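Local coordinates for protein DMATS type aromatic prenyltransferase (Streptomyces coelicolor, PDB 6ZRZ) that probably catalyses transfer of a dimethylallyl group from dimethylallyl diphosphate to carbon 5 of the indole ring of tryptophan, at residues T62-S67 / V80-G85; L134-E139 / P146-Y151. All coordinates share one frame; numbering follows the deposited sequence.

Contact 1 of 2, residues T62-S67 / V80-G85. With TRP (tryptophan), chain D.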
loop_
_atom_site.group_PDB
_atom_site.type_symbol
_atom_site.label_atom_id
_atom_site.label_comp_id
_atom_site.label_asym_id
_atom_site.label_seq_id
_atom_site.Cartn_x
_atom_site.Cartn_y
_atom_site.Cartn_z
ATOM N N THR A 62 2.616 -13.068 0.170
ATOM C CA THR A 62 2.392 -12.808 -1.272
ATOM C C THR A 62 3.057 -11.498 -1.627
ATOM O O THR A 62 2.861 -10.533 -0.928
ATOM C CB THR A 62 0.930 -12.706 -1.664
ATOM O OG1 THR A 62 0.277 -13.855 -1.131
ATOM C CG2 THR A 62 0.772 -12.676 -3.172
ATOM N N PRO A 63 3.880 -11.416 -2.699
ATOM C CA PRO A 63 4.568 -10.162 -3.032
ATOM C C PRO A 63 3.750 -9.185 -3.883
ATOM O O PRO A 63 4.304 -8.403 -4.635
ATOM C CB PRO A 63 5.790 -10.661 -3.815
ATOM C CG PRO A 63 5.303 -11.883 -4.524
ATOM C CD PRO A 63 4.345 -12.542 -3.540
ATOM N N VAL A 64 2.441 -9.271 -3.740
ATOM C CA VAL A 64 1.446 -8.442 -4.437
ATOM C C VAL A 64 0.365 -8.074 -3.434
ATOM O O VAL A 64 -0.041 -8.956 -2.626
ATOM C CB VAL A 64 0.860 -9.190 -5.647
ATOM C CG1 VAL A 64 -0.222 -8.415 -6.343
ATOM C CG2 VAL A 64 1.934 -9.617 -6.645
ATOM N N GLU A 65 -0.055 -6.826 -3.491
ATOM C CA GLU A 65 -1.286 -6.342 -2.827
ATOM C C GLU A 65 -2.018 -5.404 -3.762
ATOM O O GLU A 65 -1.361 -4.707 -4.557
ATOM C CB GLU A 65 -0.933 -5.654 -1.514
ATOM C CG GLU A 65 -2.138 -5.298 -0.695
ATOM C CD GLU A 65 -1.780 -4.522 0.567
ATOM O OE1 GLU A 65 -1.504 -3.302 0.459
ATOM O OE2 GLU A 65 -1.801 -5.134 1.624
ATOM N N PHE A 66 -3.340 -5.378 -3.692
ATOM C CA PHE A 66 -4.155 -4.484 -4.536
ATOM C C PHE A 66 -4.767 -3.401 -3.684
ATOM O O PHE A 66 -4.846 -3.523 -2.458
ATOM C CB PHE A 66 -5.254 -5.263 -5.256
ATOM C CG PHE A 66 -4.735 -6.346 -6.170
ATOM C CD1 PHE A 66 -4.203 -6.033 -7.407
ATOM C CD2 PHE A 66 -4.796 -7.671 -5.790
ATOM C CE1 PHE A 66 -3.710 -7.022 -8.233
ATOM C CE2 PHE A 66 -4.307 -8.670 -6.624
ATOM C CZ PHE A 66 -3.766 -8.341 -7.842
ATOM N N SER A 67 -5.223 -2.370 -4.314
ATOM C CA SER A 67 -5.977 -1.322 -3.610
ATOM C C SER A 67 -6.953 -0.652 -4.566
ATOM O O SER A 67 -6.682 -0.618 -5.808
ATOM C CB SER A 67 -5.093 -0.344 -2.903
ATOM O OG SER A 67 -4.355 0.480 -3.789
ATOM N N VAL A 80 -1.810 -1.589 -7.887
ATOM C CA VAL A 80 -1.160 -2.847 -7.462
ATOM C C VAL A 80 0.209 -2.511 -6.892
ATOM O O VAL A 80 0.942 -1.673 -7.491
ATOM C CB VAL A 80 -1.068 -3.876 -8.602
ATOM C CG1 VAL A 80 -0.274 -3.350 -9.790
ATOM C CG2 VAL A 80 -0.526 -5.200 -8.088
ATOM N N LEU A 81 0.514 -3.111 -5.761
ATOM C CA LEU A 81 1.795 -2.984 -5.035
ATOM C C LEU A 81 2.560 -4.275 -5.216
ATOM O O LEU A 81 1.959 -5.350 -5.048
ATOM C CB LEU A 81 1.508 -2.770 -3.553
ATOM C CG LEU A 81 2.730 -2.649 -2.660
ATOM C CD1 LEU A 81 3.500 -1.381 -2.989
ATOM C CD2 LEU A 81 2.326 -2.662 -1.202
ATOM N N VAL A 82 3.819 -4.199 -5.620
ATOM C CA VAL A 82 4.614 -5.408 -5.919
ATOM C C VAL A 82 6.038 -5.214 -5.379
ATOM O O VAL A 82 6.538 -4.077 -5.296
ATOM C CB VAL A 82 4.610 -5.695 -7.425
ATOM C CG1 VAL A 82 5.254 -4.599 -8.198
ATOM C CG2 VAL A 82 5.264 -7.008 -7.731
ATOM N N GLU A 83 6.674 -6.294 -5.054
ATOM C CA GLU A 83 8.090 -6.332 -4.693
ATOM C C GLU A 83 8.840 -7.035 -5.833
ATOM O O GLU A 83 8.881 -8.262 -5.872
ATOM C CB GLU A 83 8.278 -7.052 -3.364
ATOM C CG GLU A 83 9.748 -7.145 -2.959
ATOM C CD GLU A 83 9.980 -7.835 -1.622
ATOM O OE1 GLU A 83 10.010 -9.018 -1.619
ATOM O OE2 GLU A 83 10.144 -7.161 -0.608
ATOM N N PRO A 84 9.423 -6.299 -6.784
ATOM C CA PRO A 84 10.014 -6.925 -7.980
ATOM C C PRO A 84 11.209 -7.841 -7.671
ATOM O O PRO A 84 11.420 -8.886 -8.407
ATOM C CB PRO A 84 10.420 -5.745 -8.868
ATOM C CG PRO A 84 9.738 -4.529 -8.291
ATOM C CD PRO A 84 9.477 -4.832 -6.833
ATOM N N GLY A 85 11.881 -7.606 -6.561
ATOM C CA GLY A 85 13.088 -8.358 -6.154
ATOM C C GLY A 85 12.789 -9.575 -5.327
ATOM O O GLY A 85 13.711 -10.228 -4.882
HETATM N N TRP D . 1.866 -5.442 4.937
HETATM C CA TRP D . 2.789 -4.399 5.448
HETATM C C TRP D . 2.227 -3.758 6.726
HETATM O O TRP D . 1.086 -4.018 7.173
HETATM C CB TRP D . 3.084 -3.342 4.378
HETATM C CG TRP D . 1.878 -2.690 3.766
HETATM C CD1 TRP D . 1.170 -3.114 2.671
HETATM C CD2 TRP D . 1.235 -1.480 4.211
HETATM N NE1 TRP D . 0.133 -2.254 2.418
HETATM C CE2 TRP D . 0.155 -1.235 3.334
HETATM C CE3 TRP D . 1.482 -0.573 5.246
HETATM C CZ2 TRP D . -0.686 -0.131 3.477
HETATM C CZ3 TRP D . 0.658 0.519 5.384
HETATM C CH2 TRP D . -0.422 0.729 4.522
HETATM O OXT TRP D . 2.948 -2.944 7.349
#
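A chi1 of 60° sets CG1 of Val80 between the backbone N and the carbonyl carbon and sends CG2 across to the opposing strand, 3.7 Å from Val64 CG1 and equally 3.7 Å from CE1 of Phe66. Phe66 and Val80 lie side by side, while Val64 CG1 rests over one face of the phenyl ring, offset toward its rim. Helices 6-20 and 25-39 cover this apolar cluster.

Glu65 and Leu81 occupy the other face of the sheet. Extended through chi1 and chi2, Glu65 carries its carboxylate clear of the backbone to the bound tryptophan, whose NE1 donates to Glu65 OE1 at 2.8 Å with an N-H...O angle of 154°. Leu81 CD2 packs beside the same indole, 4.1 Å from TRP CD1.

The backbone fixes the register. Leu81 N gives a nearly straight bond to Glu65 O (2.7 Å), and Glu65 N returns one to Leu81 O (2.9 Å); Glu83 N to Pro63 O, 3.2 Å, extends the ladder past the strand end.

The short strand segments run antiparallel, their axes at 160°, as one hairpin of the ABBA barrel, with helices outside and substrate inside; an acidic group gripping the indole N-H is characteristic of the tryptophan site in dimethylallyltryptophan synthases.

Contact 2 of 2, residues L134-E139 / P146-Y151. With 6C7 (S-(3-methylbut-2-en-1-yl) trihydrogen thiodiphosphate), chain C.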
loop_
_atom_site.group_PDB
_atom_site.type_symbol
_atom_site.label_atom_id
_atom_site.label_comp_id
_atom_site.label_asym_id
_atom_site.label_seq_id
_atom_site.Cartn_x
_atom_site.Cartn_y
_atom_site.Cartn_z
ATOM N N LEU A 134 12.882 -2.360 -1.806
ATOM C CA LEU A 134 12.183 -1.558 -2.852
ATOM C C LEU A 134 10.877 -2.230 -3.239
ATOM O O LEU A 134 10.901 -3.370 -3.692
ATOM C CB LEU A 134 13.109 -1.362 -4.061
ATOM C CG LEU A 134 12.644 -0.310 -5.071
ATOM C CD1 LEU A 134 13.805 0.286 -5.840
ATOM C CD2 LEU A 134 11.615 -0.876 -6.025
ATOM N N TRP A 135 9.775 -1.513 -3.069
ATOM C CA TRP A 135 8.465 -1.883 -3.595
ATOM C C TRP A 135 8.092 -0.862 -4.656
ATOM O O TRP A 135 8.545 0.307 -4.576
ATOM C CB TRP A 135 7.413 -1.969 -2.510
ATOM C CG TRP A 135 7.689 -2.998 -1.451
ATOM C CD1 TRP A 135 8.537 -4.058 -1.509
ATOM C CD2 TRP A 135 7.036 -3.067 -0.183
ATOM N NE1 TRP A 135 8.462 -4.785 -0.345
ATOM C CE2 TRP A 135 7.543 -4.198 0.486
ATOM C CE3 TRP A 135 6.053 -2.284 0.439
ATOM C CZ2 TRP A 135 7.140 -4.534 1.770
ATOM C CZ3 TRP A 135 5.665 -2.620 1.726
ATOM C CH2 TRP A 135 6.190 -3.743 2.359
ATOM N N CYS A 136 7.236 -1.263 -5.555
ATOM C CA CYS A 136 6.688 -0.389 -6.619
ATOM C C CYS A 136 5.163 -0.499 -6.608
ATOM O O CYS A 136 4.658 -1.648 -6.542
ATOM C CB CYS A 136 7.327 -0.778 -7.944
ATOM S SG CYS A 136 6.661 0.116 -9.355
ATOM N N ALA A 137 4.465 0.625 -6.621
ATOM C CA ALA A 137 3.010 0.630 -6.796
ATOM C C ALA A 137 2.691 1.242 -8.155
ATOM O O ALA A 137 3.309 2.262 -8.516
ATOM C CB ALA A 137 2.321 1.350 -5.667
ATOM N N LEU A 138 1.817 0.579 -8.894
ATOM C CA LEU A 138 1.322 1.041 -10.225
ATOM C C LEU A 138 -0.137 1.438 -10.083
ATOM O O LEU A 138 -0.936 0.592 -9.646
ATOM C CB LEU A 138 1.485 -0.075 -11.242
ATOM C CG LEU A 138 2.911 -0.619 -11.368
ATOM C CD1 LEU A 138 2.945 -1.898 -12.156
ATOM C CD2 LEU A 138 3.810 0.405 -11.965
ATOM N N GLU A 139 -0.454 2.676 -10.421
ATOM C CA GLU A 139 -1.854 3.135 -10.595
ATOM C C GLU A 139 -2.304 2.713 -12.002
ATOM O O GLU A 139 -1.723 3.212 -12.987
ATOM C CB GLU A 139 -1.986 4.639 -10.402
ATOM C CG GLU A 139 -3.418 5.136 -10.677
ATOM C CD GLU A 139 -3.708 6.615 -10.407
ATOM O OE1 GLU A 139 -2.774 7.357 -10.021
ATOM O OE2 GLU A 139 -4.887 7.030 -10.599
ATOM N N PRO A 146 0.742 3.778 -16.663
ATOM C CA PRO A 146 0.422 3.848 -15.244
ATOM C C PRO A 146 1.104 5.020 -14.575
ATOM O O PRO A 146 2.034 5.498 -15.089
ATOM C CB PRO A 146 0.987 2.528 -14.703
ATOM C CG PRO A 146 2.196 2.282 -15.565
ATOM C CD PRO A 146 1.780 2.783 -16.957
ATOM N N GLY A 147 0.629 5.396 -13.398
ATOM C CA GLY A 147 1.422 6.192 -12.454
ATOM C C GLY A 147 2.298 5.256 -11.686
ATOM O O GLY A 147 1.843 4.127 -11.400
ATOM N N VAL A 148 3.508 5.651 -11.423
ATOM C CA VAL A 148 4.487 4.754 -10.773
ATOM C C VAL A 148 4.945 5.423 -9.488
ATOM O O VAL A 148 5.260 6.632 -9.512
ATOM C CB VAL A 148 5.653 4.425 -11.701
ATOM C CG1 VAL A 148 6.722 3.622 -10.965
ATOM C CG2 VAL A 148 5.191 3.689 -12.960
ATOM N N LYS A 149 4.959 4.640 -8.416
ATOM C CA LYS A 149 5.379 5.031 -7.064
ATOM C C LYS A 149 6.467 4.045 -6.644
ATOM O O LYS A 149 6.321 2.859 -6.962
ATOM C CB LYS A 149 4.173 4.966 -6.122
ATOM C CG LYS A 149 3.266 6.176 -6.146
ATOM C CD LYS A 149 2.462 6.323 -4.871
ATOM C CE LYS A 149 3.336 6.723 -3.715
ATOM N NZ LYS A 149 4.263 7.803 -4.130
ATOM N N VAL A 150 7.524 4.517 -6.009
ATOM C CA VAL A 150 8.563 3.629 -5.439
ATOM C C VAL A 150 8.619 3.843 -3.930
ATOM O O VAL A 150 8.598 4.995 -3.492
ATOM C CB VAL A 150 9.902 3.855 -6.152
ATOM C CG1 VAL A 150 11.015 3.025 -5.543
ATOM C CG2 VAL A 150 9.760 3.532 -7.646
ATOM N N TYR A 151 8.632 2.747 -3.170
ATOM C CA TYR A 151 8.699 2.730 -1.700
ATOM C C TYR A 151 10.061 2.221 -1.270
ATOM O O TYR A 151 10.476 1.155 -1.736
ATOM C CB TYR A 151 7.628 1.840 -1.089
ATOM C CG TYR A 151 6.238 2.243 -1.458
ATOM C CD1 TYR A 151 5.414 2.951 -0.590
ATOM C CD2 TYR A 151 5.756 1.925 -2.710
ATOM C CE1 TYR A 151 4.136 3.331 -0.984
ATOM C CE2 TYR A 151 4.487 2.281 -3.110
ATOM C CZ TYR A 151 3.664 2.964 -2.244
ATOM O OH TYR A 151 2.413 3.257 -2.718
HETATM O O4 6C7 C . -1.492 8.632 -1.800
HETATM P P1 6C7 C . -1.452 7.166 -2.517
HETATM O O6 6C7 C . -2.793 6.572 -2.695
HETATM O O5 6C7 C . -0.694 7.404 -3.945
HETATM O O2 6C7 C . -0.410 6.228 -1.690
HETATM P P3 6C7 C . -0.874 4.890 -0.898
HETATM O O8 6C7 C . -1.838 5.475 0.251
HETATM O O7 6C7 C . -1.582 3.878 -1.715
HETATM S S9 6C7 C . 0.600 4.270 -0.051
HETATM C C10 6C7 C . -0.078 2.875 0.865
HETATM C C11 6C7 C . 0.864 1.694 0.503
HETATM C C12 6C7 C . 2.071 1.303 1.386
HETATM C C13 6C7 C . 2.955 0.150 0.962
HETATM C C14 6C7 C . 2.442 2.053 2.666
#
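The beta hairpin 135-139/147-151 lines the prenyl donor pocket with Trp135 and Tyr151, a hydrogen-bonded antiparallel pair. Tyr151 N donates to Trp135 O at 2.8 Å, almost linearly (177°), and Trp135 N returns a bond to Tyr151 O. Two further such pairs, Ala137 with Lys149 and Glu139 with Gly147, continue this ladder.

The phenol ring of Tyr151 presents its edge to the partner strand: Trp135 O and Ala137 N lie near the ring plane, and Ala137 CB meets CE2 at 3.5 Å. With CG anti to the carbonyl carbon (chi1 -59°), the ring lies across that strand and offers a face to the thiodiphosphate analogue, whose methyl C13 stands 3.9 Å above the ring plane, toward the rim. Tyr151 OH comes within 3.4 Å of the bridging S9 of 6C7. Together with Tyr206, Tyr274 and Tyr342 of the pocket, this is consistent with the tyrosine shield that surrounds the dimethylallyl group in DMATS-type ABBA prenyltransferases. With an alanine in place of Tyr151, C13 would probably lose the ring face that covers it, with the Trp135 edge still beside it, and Ala137 CB its ring-edge neighbour, leaving the prenyl tail freer to turn.

Trp135 meets the same C13 edge-on, its CZ3 3.9 Å away, while its NE1 is held by Glu83 OE2. Leu134 CG packs on Val150 CG1 (3.7 Å). On the face toward helix 91-109, Leu138 CD2 lies alongside Val148 CG2, again at 3.7 Å.

How the contacts relate
From the N terminus, helices 6-20 and 25-39 precede contact 1, where residues 80-85 fold back on 62-67 and close a hairpin loop with 12 residues between the segments. Helix 91-109 follows, and contact 2 then closes a tighter hairpin, with six residues between 134-139 and 146-151. The two loops are in series; neither nests in nor crosses the other. Their centres lie about 9 Å apart, and strands 77-82 and 135-139 are neighbours in the sheet: probable hydrogen bonds join Val80 O to Leu138 N and Val82 N to Cys136 O, both 2.8 Å. Four consecutive barrel strands are thereby joined, with strand 338-344 flanking 64-70 to complete the ring.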